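Local coordinates for protein tannase (Fusobacterium nucleatum subsp. nucleatum ATCC 25586, PDB 6YQ4) that acts as a tannase, a hydrolase with detoxicant activity against gallotannins, and carries a bound magnesium ion, at residues Ile27-Tyr32 / Tyr103-Gly108; Ser181-Pro186 / Ile418-Pro423; Met222-Asn227 / Ile264-Lys269; Met232-Asn237 / Gln241-Arg246; Ile451-Ala456 / Val466-Pro471. All coordinates share one frame; numbering follows the deposited sequence.

Contact 1: Ile27-Tyr32 / Tyr103-Gly108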
# COMPACT_ATOMS: atom_id res chain seq x y z
N ILE A 27 25.10 -15.76 -2.34
CA ILE A 27 23.99 -16.04 -1.44
C ILE A 27 23.37 -17.37 -1.87
O ILE A 27 22.76 -17.46 -2.94
CB ILE A 27 22.95 -14.91 -1.45
CG1 ILE A 27 23.63 -13.56 -1.22
CG2 ILE A 27 21.85 -15.17 -0.42
CD1 ILE A 27 22.73 -12.40 -1.42
N LYS A 28 23.58 -18.42 -1.07
CA LYS A 28 22.96 -19.71 -1.30
C LYS A 28 21.72 -19.85 -0.41
O LYS A 28 21.74 -19.44 0.76
CB LYS A 28 23.94 -20.85 -1.02
CG LYS A 28 25.13 -20.89 -1.98
CD LYS A 28 26.09 -22.04 -1.71
CE LYS A 28 25.35 -23.37 -1.61
NZ LYS A 28 26.23 -24.52 -2.04
N TYR A 29 20.66 -20.41 -0.97
CA TYR A 29 19.40 -20.55 -0.25
C TYR A 29 18.67 -21.78 -0.76
O TYR A 29 19.00 -22.35 -1.81
CB TYR A 29 18.53 -19.29 -0.39
CG TYR A 29 18.18 -18.94 -1.82
CD1 TYR A 29 16.99 -19.38 -2.40
CD2 TYR A 29 19.06 -18.20 -2.60
CE1 TYR A 29 16.68 -19.07 -3.71
CE2 TYR A 29 18.76 -17.89 -3.92
CZ TYR A 29 17.56 -18.33 -4.46
OH TYR A 29 17.26 -18.03 -5.77
N ARG A 30 17.66 -22.20 0.00
CA ARG A 30 16.79 -23.31 -0.37
C ARG A 30 15.42 -22.76 -0.73
O ARG A 30 14.79 -22.09 0.09
CB ARG A 30 16.67 -24.31 0.77
CG ARG A 30 17.87 -25.18 0.93
CD ARG A 30 17.67 -26.23 2.02
NE ARG A 30 18.97 -26.76 2.39
CZ ARG A 30 19.15 -27.92 3.01
NH1 ARG A 30 20.39 -28.32 3.29
NH2 ARG A 30 18.10 -28.66 3.36
N ALA A 31 14.96 -23.08 -1.93
CA ALA A 31 13.72 -22.53 -2.47
C ALA A 31 12.61 -23.56 -2.34
O ALA A 31 12.76 -24.70 -2.80
CB ALA A 31 13.90 -22.14 -3.94
N TYR A 32 11.50 -23.16 -1.72
CA TYR A 32 10.27 -23.95 -1.64
C TYR A 32 9.20 -23.22 -2.46
O TYR A 32 8.48 -22.36 -1.97
CB TYR A 32 9.84 -24.13 -0.20
CG TYR A 32 10.93 -24.67 0.69
CD1 TYR A 32 10.93 -26.02 1.07
CD2 TYR A 32 11.97 -23.85 1.15
CE1 TYR A 32 11.94 -26.53 1.90
CE2 TYR A 32 12.99 -24.37 1.96
CZ TYR A 32 12.95 -25.70 2.34
OH TYR A 32 13.95 -26.20 3.15
N TYR A 103 17.93 -9.00 -1.00
CA TYR A 103 18.42 -8.21 0.12
C TYR A 103 18.08 -8.89 1.44
O TYR A 103 18.94 -9.04 2.32
CB TYR A 103 17.83 -6.79 0.06
CG TYR A 103 18.75 -5.77 0.68
CD1 TYR A 103 18.87 -5.67 2.07
CD2 TYR A 103 19.53 -4.92 -0.11
CE1 TYR A 103 19.74 -4.76 2.66
CE2 TYR A 103 20.40 -4.01 0.47
CZ TYR A 103 20.50 -3.93 1.87
OH TYR A 103 21.35 -3.03 2.46
N ALA A 104 16.82 -9.33 1.59
CA ALA A 104 16.39 -9.99 2.81
C ALA A 104 17.24 -11.23 3.11
O ALA A 104 17.73 -11.42 4.23
CB ALA A 104 14.91 -10.34 2.73
N LEU A 105 17.46 -12.07 2.09
CA LEU A 105 18.24 -13.29 2.29
C LEU A 105 19.67 -12.98 2.71
O LEU A 105 20.24 -13.68 3.55
CB LEU A 105 18.24 -14.14 1.03
CG LEU A 105 16.98 -14.98 0.78
CD1 LEU A 105 17.05 -15.56 -0.62
CD2 LEU A 105 16.81 -16.08 1.83
N SER A 106 20.27 -11.93 2.14
CA SER A 106 21.65 -11.61 2.48
C SER A 106 21.77 -11.16 3.93
O SER A 106 22.80 -11.39 4.57
CB SER A 106 22.20 -10.52 1.56
OG SER A 106 21.62 -9.27 1.89
N LYS A 107 20.73 -10.51 4.45
CA LYS A 107 20.67 -10.07 5.84
C LYS A 107 20.21 -11.17 6.79
O LYS A 107 20.07 -10.91 7.99
CB LYS A 107 19.75 -8.85 5.96
CG LYS A 107 20.37 -7.56 5.45
CD LYS A 107 21.63 -7.24 6.27
CE LYS A 107 22.61 -6.38 5.50
NZ LYS A 107 21.90 -5.26 4.86
N GLY A 108 19.95 -12.38 6.30
CA GLY A 108 19.58 -13.47 7.18
C GLY A 108 18.11 -13.65 7.47
O GLY A 108 17.77 -14.41 8.38

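Contact 2: Ser181-Pro186 / Ile418-Pro423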
# COMPACT_ATOMS: atom_id res chain seq x y z
N SER A 181 -9.40 -9.80 12.80
CA SER A 181 -10.75 -9.28 12.76
C SER A 181 -11.68 -10.36 12.21
O SER A 181 -11.35 -11.09 11.27
CB SER A 181 -10.83 -8.03 11.89
OG SER A 181 -12.15 -7.87 11.40
N GLN A 182 -12.86 -10.46 12.83
CA GLN A 182 -13.80 -11.51 12.48
C GLN A 182 -14.42 -11.33 11.10
O GLN A 182 -14.89 -12.30 10.51
CB GLN A 182 -14.91 -11.57 13.53
CG GLN A 182 -14.39 -11.72 14.95
CD GLN A 182 -14.61 -13.11 15.50
OE1 GLN A 182 -13.73 -13.96 15.45
NE2 GLN A 182 -15.81 -13.35 16.05
N ASP A 183 -14.41 -10.10 10.58
CA ASP A 183 -14.99 -9.81 9.26
C ASP A 183 -14.45 -10.71 8.16
O ASP A 183 -15.16 -11.02 7.19
CB ASP A 183 -14.71 -8.36 8.89
CG ASP A 183 -15.21 -7.39 9.92
OD1 ASP A 183 -15.68 -7.84 10.99
OD2 ASP A 183 -15.14 -6.17 9.65
N TYR A 184 -13.18 -11.11 8.27
CA TYR A 184 -12.51 -11.85 7.22
C TYR A 184 -12.70 -13.36 7.33
O TYR A 184 -12.49 -14.08 6.34
CB TYR A 184 -11.03 -11.50 7.25
CG TYR A 184 -10.77 -10.03 7.13
CD1 TYR A 184 -10.64 -9.43 5.90
CD2 TYR A 184 -10.64 -9.23 8.26
CE1 TYR A 184 -10.41 -8.07 5.78
CE2 TYR A 184 -10.41 -7.87 8.16
CZ TYR A 184 -10.28 -7.30 6.92
OH TYR A 184 -10.04 -5.94 6.82
N LEU A 185 -13.12 -13.86 8.50
CA LEU A 185 -13.19 -15.30 8.72
C LEU A 185 -14.14 -16.02 7.76
O LEU A 185 -13.74 -17.08 7.24
CB LEU A 185 -13.58 -15.59 10.18
CG LEU A 185 -12.90 -14.81 11.30
CD1 LEU A 185 -13.31 -15.42 12.63
CD2 LEU A 185 -11.39 -14.81 11.14
N PRO A 186 -15.37 -15.55 7.50
CA PRO A 186 -16.22 -16.29 6.53
C PRO A 186 -15.56 -16.46 5.16
O PRO A 186 -15.83 -17.45 4.47
CB PRO A 186 -17.50 -15.45 6.45
CG PRO A 186 -17.56 -14.71 7.76
CD PRO A 186 -16.09 -14.41 8.09
N ILE A 418 -16.43 -2.20 1.63
CA ILE A 418 -15.67 -0.95 1.70
C ILE A 418 -14.89 -0.89 3.01
O ILE A 418 -13.71 -0.54 3.03
CB ILE A 418 -16.61 0.26 1.54
CG1 ILE A 418 -17.36 0.15 0.20
CG2 ILE A 418 -15.83 1.55 1.61
CD1 ILE A 418 -18.28 1.33 -0.10
N LYS A 419 -15.54 -1.29 4.12
CA LYS A 419 -14.87 -1.29 5.42
C LYS A 419 -13.66 -2.21 5.43
O LYS A 419 -12.55 -1.80 5.83
CB LYS A 419 -15.85 -1.72 6.51
CG LYS A 419 -15.18 -1.71 7.87
CD LYS A 419 -15.98 -2.49 8.94
CE LYS A 419 -15.05 -2.84 10.12
NZ LYS A 419 -15.79 -3.31 11.29
N MET A 420 -13.84 -3.45 4.97
CA MET A 420 -12.77 -4.45 5.03
C MET A 420 -11.53 -4.07 4.23
O MET A 420 -10.49 -4.73 4.41
CB MET A 420 -13.27 -5.80 4.54
CG MET A 420 -14.01 -6.59 5.60
SD MET A 420 -14.51 -8.20 4.94
CE MET A 420 -16.11 -7.75 4.33
N MET A 421 -11.61 -3.07 3.35
CA MET A 421 -10.45 -2.64 2.58
C MET A 421 -9.76 -1.45 3.19
O MET A 421 -8.74 -1.01 2.64
CB MET A 421 -10.83 -2.31 1.12
CG MET A 421 -11.40 -3.45 0.31
SD MET A 421 -10.30 -4.87 0.31
CE MET A 421 -8.70 -4.15 -0.19
N ASN A 422 -10.29 -0.90 4.29
CA ASN A 422 -9.79 0.37 4.82
C ASN A 422 -9.18 0.23 6.21
O ASN A 422 -9.93 0.06 7.20
CB ASN A 422 -10.91 1.41 4.85
CG ASN A 422 -10.39 2.79 5.20
OD1 ASN A 422 -9.19 2.98 5.40
ND2 ASN A 422 -11.29 3.77 5.25
N PRO A 423 -7.86 0.33 6.36
CA PRO A 423 -7.25 0.20 7.69
C PRO A 423 -7.79 1.19 8.71
O PRO A 423 -7.73 0.89 9.92
CB PRO A 423 -5.76 0.47 7.42
CG PRO A 423 -5.55 0.32 6.06
CD PRO A 423 -6.85 0.56 5.32

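Contact 3: Met222-Asn227 / Ile264-Lys269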
# COMPACT_ATOMS: atom_id res chain seq x y z
N MET A 222 -6.15 19.03 -1.66
CA MET A 222 -4.79 19.34 -2.08
C MET A 222 -4.73 20.06 -3.43
O MET A 222 -4.06 21.10 -3.56
CB MET A 222 -3.97 18.06 -2.12
CG MET A 222 -2.49 18.30 -1.97
SD MET A 222 -1.63 17.03 -1.04
CE MET A 222 -2.58 17.12 0.44
N TYR A 223 -5.40 19.55 -4.46
CA TYR A 223 -5.08 19.95 -5.82
C TYR A 223 -6.15 20.79 -6.52
O TYR A 223 -6.09 20.97 -7.74
CB TYR A 223 -4.74 18.70 -6.65
CG TYR A 223 -3.46 18.08 -6.20
CD1 TYR A 223 -3.45 16.86 -5.54
CD2 TYR A 223 -2.24 18.73 -6.40
CE1 TYR A 223 -2.27 16.30 -5.09
CE2 TYR A 223 -1.04 18.17 -5.93
CZ TYR A 223 -1.07 16.95 -5.28
OH TYR A 223 0.09 16.38 -4.83
N ASN A 224 -7.13 21.31 -5.78
CA ASN A 224 -8.07 22.25 -6.36
C ASN A 224 -7.34 23.46 -6.93
O ASN A 224 -6.43 24.01 -6.31
CB ASN A 224 -9.08 22.70 -5.30
CG ASN A 224 -10.17 23.56 -5.87
OD1 ASN A 224 -10.26 24.74 -5.55
ND2 ASN A 224 -11.01 22.97 -6.70
N GLY A 225 -7.73 23.86 -8.13
CA GLY A 225 -7.13 24.99 -8.81
C GLY A 225 -6.04 24.62 -9.79
O GLY A 225 -5.68 25.44 -10.64
N VAL A 226 -5.49 23.41 -9.69
CA VAL A 226 -4.53 22.90 -10.67
C VAL A 226 -5.35 22.27 -11.79
O VAL A 226 -5.81 21.13 -11.67
CB VAL A 226 -3.55 21.91 -10.03
CG1 VAL A 226 -2.40 21.57 -11.01
CG2 VAL A 226 -3.00 22.47 -8.71
N ASN A 227 -5.57 23.02 -12.86
CA ASN A 227 -6.57 22.67 -13.86
C ASN A 227 -5.98 22.10 -15.14
O ASN A 227 -6.73 21.84 -16.10
CB ASN A 227 -7.44 23.89 -14.18
CG ASN A 227 -8.29 24.31 -13.00
OD1 ASN A 227 -8.67 23.48 -12.17
ND2 ASN A 227 -8.59 25.59 -12.91
N ILE A 264 -16.82 19.86 -10.01
CA ILE A 264 -16.73 18.66 -9.17
C ILE A 264 -15.58 18.78 -8.18
O ILE A 264 -15.71 18.44 -7.00
CB ILE A 264 -16.59 17.40 -10.06
CG1 ILE A 264 -17.90 17.10 -10.78
CG2 ILE A 264 -16.15 16.21 -9.25
CD1 ILE A 264 -17.71 16.27 -12.02
N SER A 265 -14.44 19.29 -8.64
CA SER A 265 -13.31 19.47 -7.75
C SER A 265 -13.61 20.54 -6.69
O SER A 265 -13.27 20.36 -5.52
CB SER A 265 -12.07 19.81 -8.56
OG SER A 265 -11.16 20.62 -7.83
N ASN A 266 -14.30 21.62 -7.06
CA ASN A 266 -14.76 22.58 -6.06
C ASN A 266 -15.59 21.88 -4.98
O ASN A 266 -15.35 22.06 -3.78
CB ASN A 266 -15.59 23.70 -6.71
CG ASN A 266 -14.74 24.61 -7.59
OD1 ASN A 266 -13.51 24.53 -7.59
ND2 ASN A 266 -15.39 25.50 -8.32
N LYS A 267 -16.57 21.07 -5.39
CA LYS A 267 -17.46 20.44 -4.43
C LYS A 267 -16.73 19.41 -3.58
O LYS A 267 -16.94 19.34 -2.36
CB LYS A 267 -18.65 19.81 -5.16
CG LYS A 267 -19.87 19.42 -4.30
CD LYS A 267 -20.38 20.53 -3.37
CE LYS A 267 -21.25 21.55 -4.09
NZ LYS A 267 -21.49 22.74 -3.21
N LEU A 268 -15.84 18.62 -4.20
CA LEU A 268 -15.10 17.61 -3.44
C LEU A 268 -14.20 18.23 -2.38
O LEU A 268 -14.07 17.68 -1.28
CB LEU A 268 -14.25 16.76 -4.38
CG LEU A 268 -15.01 15.66 -5.11
CD1 LEU A 268 -14.16 15.06 -6.25
CD2 LEU A 268 -15.45 14.63 -4.11
N LYS A 269 -13.54 19.36 -2.70
CA LYS A 269 -12.70 20.03 -1.72
C LYS A 269 -13.50 20.40 -0.49
O LYS A 269 -13.11 20.10 0.65
CB LYS A 269 -12.06 21.28 -2.31
CG LYS A 269 -11.12 21.96 -1.33
CD LYS A 269 -10.69 23.33 -1.78
CE LYS A 269 -9.50 23.82 -0.97
NZ LYS A 269 -9.04 25.21 -1.35

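Contact 4: Met232-Asn237 / Gln241-Arg246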
# COMPACT_ATOMS: atom_id res chain seq x y z
N MET A 232 0.38 9.08 -16.82
CA MET A 232 0.43 7.93 -17.69
C MET A 232 -0.97 7.35 -17.80
O MET A 232 -1.74 7.39 -16.84
CB MET A 232 1.45 6.91 -17.19
CG MET A 232 2.87 7.37 -17.50
SD MET A 232 4.22 6.72 -16.50
CE MET A 232 5.63 7.17 -17.54
N GLU A 233 -1.31 6.87 -18.98
CA GLU A 233 -2.61 6.26 -19.22
C GLU A 233 -2.58 4.84 -18.67
O GLU A 233 -1.79 4.01 -19.12
CB GLU A 233 -2.94 6.29 -20.70
CG GLU A 233 -4.00 5.31 -21.15
CD GLU A 233 -3.96 5.09 -22.66
OE1 GLU A 233 -3.60 3.98 -23.11
OE2 GLU A 233 -4.27 6.05 -23.39
N PHE A 234 -3.41 4.58 -17.67
CA PHE A 234 -3.65 3.23 -17.18
C PHE A 234 -5.05 2.82 -17.60
O PHE A 234 -5.96 3.66 -17.66
CB PHE A 234 -3.47 3.17 -15.65
CG PHE A 234 -2.05 3.45 -15.19
CD1 PHE A 234 -1.80 4.06 -13.98
CD2 PHE A 234 -0.96 3.12 -16.01
CE1 PHE A 234 -0.49 4.33 -13.57
CE2 PHE A 234 0.35 3.39 -15.61
CZ PHE A 234 0.59 4.00 -14.39
N THR A 235 -5.22 1.55 -17.94
CA THR A 235 -6.49 1.00 -18.38
C THR A 235 -6.94 -0.09 -17.41
O THR A 235 -6.23 -0.44 -16.43
CB THR A 235 -6.40 0.41 -19.80
OG1 THR A 235 -5.75 -0.87 -19.76
CG2 THR A 235 -5.61 1.33 -20.72
N ARG A 236 -8.12 -0.64 -17.71
CA ARG A 236 -8.66 -1.73 -16.89
C ARG A 236 -7.65 -2.84 -16.73
O ARG A 236 -7.59 -3.49 -15.68
CB ARG A 236 -9.95 -2.27 -17.52
CG ARG A 236 -10.44 -3.57 -16.89
CD ARG A 236 -11.73 -4.06 -17.51
NE ARG A 236 -12.35 -5.14 -16.74
CZ ARG A 236 -11.99 -6.42 -16.82
NH1 ARG A 236 -10.98 -6.79 -17.60
NH2 ARG A 236 -12.63 -7.34 -16.10
N ASN A 237 -6.80 -3.04 -17.75
CA ASN A 237 -6.00 -4.24 -17.90
C ASN A 237 -4.51 -4.00 -17.67
O ASN A 237 -3.69 -4.86 -18.00
CB ASN A 237 -6.26 -4.82 -19.28
CG ASN A 237 -7.75 -5.05 -19.51
OD1 ASN A 237 -8.35 -5.92 -18.88
ND2 ASN A 237 -8.36 -4.24 -20.39
N GLN A 241 2.91 -4.74 -12.18
CA GLN A 241 4.23 -4.15 -12.36
C GLN A 241 4.17 -2.75 -12.98
O GLN A 241 4.91 -1.86 -12.57
CB GLN A 241 5.08 -5.09 -13.22
CG GLN A 241 4.89 -6.60 -12.93
CD GLN A 241 3.57 -7.20 -13.44
OE1 GLN A 241 2.73 -7.66 -12.66
NE2 GLN A 241 3.38 -7.19 -14.75
N GLU A 242 3.28 -2.54 -13.96
CA GLU A 242 3.21 -1.22 -14.58
C GLU A 242 2.58 -0.18 -13.69
O GLU A 242 2.72 1.01 -13.98
CB GLU A 242 2.43 -1.26 -15.89
CG GLU A 242 2.66 -2.48 -16.75
CD GLU A 242 1.78 -2.48 -17.98
OE1 GLU A 242 1.31 -1.39 -18.37
OE2 GLU A 242 1.56 -3.56 -18.56
N TYR A 243 1.86 -0.57 -12.65
CA TYR A 243 1.35 0.44 -11.73
C TYR A 243 2.44 0.92 -10.77
O TYR A 243 2.42 2.08 -10.34
CB TYR A 243 0.22 -0.13 -10.90
CG TYR A 243 -1.13 -0.10 -11.53
CD1 TYR A 243 -1.89 1.05 -11.48
CD2 TYR A 243 -1.66 -1.24 -12.10
CE1 TYR A 243 -3.13 1.08 -12.03
CE2 TYR A 243 -2.90 -1.22 -12.64
CZ TYR A 243 -3.63 -0.06 -12.61
OH TYR A 243 -4.88 -0.04 -13.15
N ASN A 244 3.36 0.02 -10.42
CA ASN A 244 4.33 0.15 -9.34
C ASN A 244 5.73 0.55 -9.81
O ASN A 244 6.46 1.18 -9.05
CB ASN A 244 4.42 -1.17 -8.57
CG ASN A 244 3.20 -1.43 -7.70
OD1 ASN A 244 2.25 -0.64 -7.69
ND2 ASN A 244 3.22 -2.53 -6.99
N ASP A 245 6.11 0.19 -11.03
CA ASP A 245 7.44 0.50 -11.55
C ASP A 245 7.33 1.63 -12.57
O ASP A 245 7.19 1.38 -13.77
CB ASP A 245 8.07 -0.73 -12.17
CG ASP A 245 9.51 -0.51 -12.56
OD1 ASP A 245 10.26 -1.51 -12.68
OD2 ASP A 245 9.90 0.67 -12.72
N ARG A 246 7.40 2.88 -12.08
CA ARG A 246 7.32 4.08 -12.93
C ARG A 246 8.59 4.29 -13.81
O ARG A 246 8.69 5.36 -14.44
CB ARG A 246 7.07 5.33 -12.07
CG ARG A 246 5.69 5.38 -11.47
CD ARG A 246 4.63 4.96 -12.50
NE ARG A 246 3.35 4.66 -11.86
CZ ARG A 246 2.47 5.57 -11.47
NH1 ARG A 246 2.70 6.87 -11.66
NH2 ARG A 246 1.35 5.18 -10.89

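Contact 5: Ile451-Ala456 / Val466-Pro471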
# COMPACT_ATOMS: atom_id res chain seq x y z
N ILE A 451 -3.40 11.49 2.71
CA ILE A 451 -3.97 10.17 2.99
C ILE A 451 -2.97 9.33 3.78
O ILE A 451 -3.34 8.80 4.84
CB ILE A 451 -4.41 9.45 1.70
CG1 ILE A 451 -5.67 10.08 1.11
CG2 ILE A 451 -4.68 7.96 2.00
CD1 ILE A 451 -6.95 9.63 1.84
N PRO A 452 -1.73 9.13 3.32
CA PRO A 452 -0.76 8.44 4.18
C PRO A 452 -0.47 9.20 5.47
O PRO A 452 -0.28 8.55 6.52
CB PRO A 452 0.50 8.30 3.30
CG PRO A 452 0.36 9.35 2.21
CD PRO A 452 -1.15 9.45 1.99
N ALA A 453 -0.44 10.54 5.44
CA ALA A 453 -0.29 11.32 6.68
C ALA A 453 -1.40 10.99 7.68
O ALA A 453 -1.12 10.80 8.88
CB ALA A 453 -0.32 12.82 6.40
N ILE A 454 -2.66 10.93 7.21
CA ILE A 454 -3.77 10.59 8.09
C ILE A 454 -3.61 9.17 8.65
O ILE A 454 -3.90 8.92 9.83
CB ILE A 454 -5.11 10.74 7.36
CG1 ILE A 454 -5.52 12.21 7.28
CG2 ILE A 454 -6.20 9.86 7.99
CD1 ILE A 454 -6.63 12.41 6.26
N LEU A 455 -3.14 8.23 7.84
CA LEU A 455 -2.86 6.89 8.38
C LEU A 455 -1.80 6.97 9.48
O LEU A 455 -1.97 6.41 10.57
CB LEU A 455 -2.40 5.97 7.27
CG LEU A 455 -1.98 4.54 7.61
CD1 LEU A 455 -3.20 3.72 7.94
CD2 LEU A 455 -1.25 3.95 6.42
N ALA A 456 -0.70 7.67 9.19
CA ALA A 456 0.37 7.83 10.16
C ALA A 456 -0.13 8.50 11.44
O ALA A 456 0.25 8.10 12.54
CB ALA A 456 1.52 8.62 9.50
N VAL A 466 5.72 4.65 14.70
CA VAL A 466 5.51 4.98 13.30
C VAL A 466 6.71 5.72 12.75
O VAL A 466 7.11 6.75 13.30
CB VAL A 466 4.24 5.83 13.13
CG1 VAL A 466 4.15 6.37 11.72
CG2 VAL A 466 2.99 5.01 13.48
N ASN A 467 7.26 5.24 11.63
CA ASN A 467 8.37 5.90 10.92
C ASN A 467 7.85 6.36 9.55
O ASN A 467 7.75 5.56 8.62
CB ASN A 467 9.56 4.95 10.79
CG ASN A 467 10.79 5.62 10.20
OD1 ASN A 467 10.72 6.29 9.18
ND2 ASN A 467 11.93 5.40 10.82
N PHE A 468 7.55 7.67 9.45
CA PHE A 468 6.88 8.29 8.31
C PHE A 468 7.72 9.44 7.78
O PHE A 468 8.27 10.22 8.56
CB PHE A 468 5.50 8.81 8.69
CG PHE A 468 4.79 9.58 7.57
CD1 PHE A 468 4.51 8.98 6.37
CD2 PHE A 468 4.37 10.87 7.77
CE1 PHE A 468 3.83 9.67 5.35
CE2 PHE A 468 3.69 11.58 6.74
CZ PHE A 468 3.43 10.97 5.54
N ALA A 469 7.78 9.54 6.46
CA ALA A 469 8.69 10.40 5.73
C ALA A 469 8.17 10.56 4.31
O ALA A 469 7.62 9.62 3.72
CB ALA A 469 10.11 9.81 5.70
N ALA A 470 8.36 11.76 3.76
CA ALA A 470 8.06 12.06 2.35
C ALA A 470 9.39 12.36 1.67
O ALA A 470 9.84 13.51 1.66
CB ALA A 470 7.09 13.22 2.22
N PRO A 471 10.06 11.35 1.12
CA PRO A 471 11.38 11.57 0.53
C PRO A 471 11.33 12.54 -0.65
O PRO A 471 10.50 12.41 -1.55
CB PRO A 471 11.80 10.17 0.08
CG PRO A 471 10.91 9.23 0.84
CD PRO A 471 9.63 9.95 1.03

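Contact 1: Ile27-Tyr32 / Tyr103-Gly108
L105, near the end of helix 100-106, shows how one leucine can serve two neighbours with different parts of its side chain. Its CB lies 4.0 Å from I27 CG2, whereas its methyl CD1 extends over one face of the Y29 ring on strand 26-36. That methyl sits 4.1 Å from the Y29 ring centroid and 24° off the ring normal, a CH-pi contact displaced toward the rim. The nearest ring atom is Y29 CG, 3.8 Å from L105 CD1, which places the methyl over the root of the ring rather than its hydroxyl end.

I27 is divided in a similar way. CG2, anti to the backbone N, faces the leucine, while the other branch carries CD1 to within 3.6 Å of S106 CB. The serine can offer a carbon here because its OG turns back to bond Y103 O at 2.7 Å, an oxygen that also accepts from K107 N.

The contact sets the helix against the antiparallel end of the main sheet, where L105 also touches Y52 and P54 of strand 48-54. With no hydrogen bond between them, the two segments meet here by apolar packing alone, the serine hydroxyl being turned to its own helix.

Contact 2: Ser181-Pro186 / Ile418-Pro423
M420 leaves its backbone with CG beside the N (chi1 -82°), continues extended to SD and bends only at the terminal methyl (chi3 -91°), a course that carries the thioether past the Y184 ring. The two side chains lie alongside, pointing opposite ways. M420 CG stands over the ring face, 4.3 Å from the Y184 centroid, as a CH-pi contact. The sulfur SD, 4.5 Å from the same centroid, approaches obliquely and adds a Met-aromatic contact.

The phenol ends in a short hydrogen bond, Y184 OH to M420 O at 2.7 Å, with a C=O...donor angle of 120° and the hydroxyl tilted from the carbonyl plane. One methionine therefore holds the tyrosine by both side chain and backbone.

Within this protein of the alpha/beta-hydrolase clan, the contact joins the end of helix 415-420 to a 3-10 turn, 182-184, leading into helix 185-191. An ST turn opens that approach, S181 OG accepting from D183 N at 3.3 Å. D183 CB then packs 3.8 Å from M420 CG. Its carboxylate OD2 forms a salt bridge with K419 NZ at 3.4 Å, the hydrogen bond in it weak; the stronger partner of OD2 is Y426 OH.

Contact 3: Met222-Asn227 / Ile264-Lys269
The amide nitrogen ND2 of N224 is gripped by two oxygens from consecutive residues of helix 259-279. It donates to S265 OG at 2.6 Å and to N266 OD1 at 3.1 Å, the latter nearly straight with an N-H...acceptor angle of 170°. Both acceptors lie close to the plane of the N224 amide, as expected when its two N-H groups are each directed at one oxygen. On the N266 side the donor arrives in the carbonyl plane, although the two amide planes themselves are inclined by 68°. Double donation of this kind fixes the rotation of the N224 amide. S265 OG has a further partner in E220 OE2, so a second-shell carboxylate helps to position the hydroxyl.

The extended K269 chain crosses N224 at about a right angle, its CD 3.9 Å from N224 CB.

N224 can reach across because CG is anti to its backbone N (chi1 -174°) and because it occupies a type II turn, Y223 to V226, with G225 at positive phi. The turn leads from helix 212-223 to strand 228-232. Further along the interface, K269 touches W221 and L268 touches E220 of helix 212-223, while L268 also meets F382 of helix 381-394.

Contact 4: Met232-Asn237 / Gln241-Arg246
Aromatic packing comes first: the F234 and Y243 rings meet obliquely, with centroids 5.0 Å apart and planes at 52°. Their closest carbons are F234 CD1 and Y243 CE1, 3.8 Å apart.

A second kind of contact joins ring and guanidinium. F234 turns its edge to R246, with F234 CE1 3.4 Å from R246 NH2, while F234 CZ lies over one face of the guanidinium. The two planes are 68° apart, far from a parallel stack. Looser contact comes from M232, whose SD is 4.4 Å from R246 CD.

Hydrogen bonding acts within helix 240-244 and the residues after it. A bend at chi2 (-43°) brings R246 back toward the helix, where NE donates to Y243 O at 3.1 Å from above the carbonyl plane; NH2 adds a weak bond to the same oxygen. The stronger partner of NH2 is D446, in a salt bridge. R246 also touches H476, probably the histidine of a Ser-His-Asp triad, as in other alpha/beta-hydrolases.

The chemistry implies a division of labour: polar bonds restrain the guanidinium's rotation, and F234, touching both the tyrosine and the arginine, joins the surface loop to the helix and the residues after it without a hydrogen bond between the segments.

Contact 5: Ile451-Ala456 / Val466-Pro471
F468 and A456 make the close part of this contact, whereas V466 adds only a single apolar touch. The methyl CB of A456 sits over one face of the F468 ring, 4.3 Å from its centroid and 25° off the normal, as a CH-pi contact. Its nearest ring atom is F468 CG, 3.9 Å from A456 CB. With CG anti to the backbone N (chi1 175°), the phenylalanine projects from strand 465-469 to the helix, and its far end reaches the preceding turn. There F468 CZ comes within 3.9 Å of A453 N, and F468 CE1 lies 4.1 Å from P452 CB. The small side chains at 453 and 456 allow the ring to come up against the helix backbone itself.

Packing is thinner toward V466, where CG1 stands 4.1 Å from A456 CB. The buried helix residues P452, A453 and A456 crowd instead round the F468 ring, which I306 and I438 also touch, though F468 and V466 both stay partly exposed on this edge strand of the main sheet.

The segment axes approach to 9.6 Å and run nearly antiparallel. Such packing is characteristic of a beta-alpha-beta crossover, here strand 435-439, helix 450-461 and strand 465-469, a building unit of the alpha/beta-hydrolase fold.

Contacts 1 and 5 both lay a helix on the main sheet, 1 toward its antiparallel end and 5 at its parallel edge; each relies on a methyl over an aromatic ring with no hydrogen bond across. Contact 5 is buried, contacts 1, 2 and 3 are partly buried, and 4 is the surface member, where an arginine joins the aromatic pair. Contact 2 joins a helix end to a 3-10 turn, contact 3 a turn to the middle of a helix; both bring in hydrogen bonds, 2 combining them with thioether packing and 3 relying on an asparagine amide. Contacts 2 and 5 touch directly, P423 CB lying 4.2 Å from L455 CD1, whereas contacts 1 and 3 occupy opposite sides of the chain's centre.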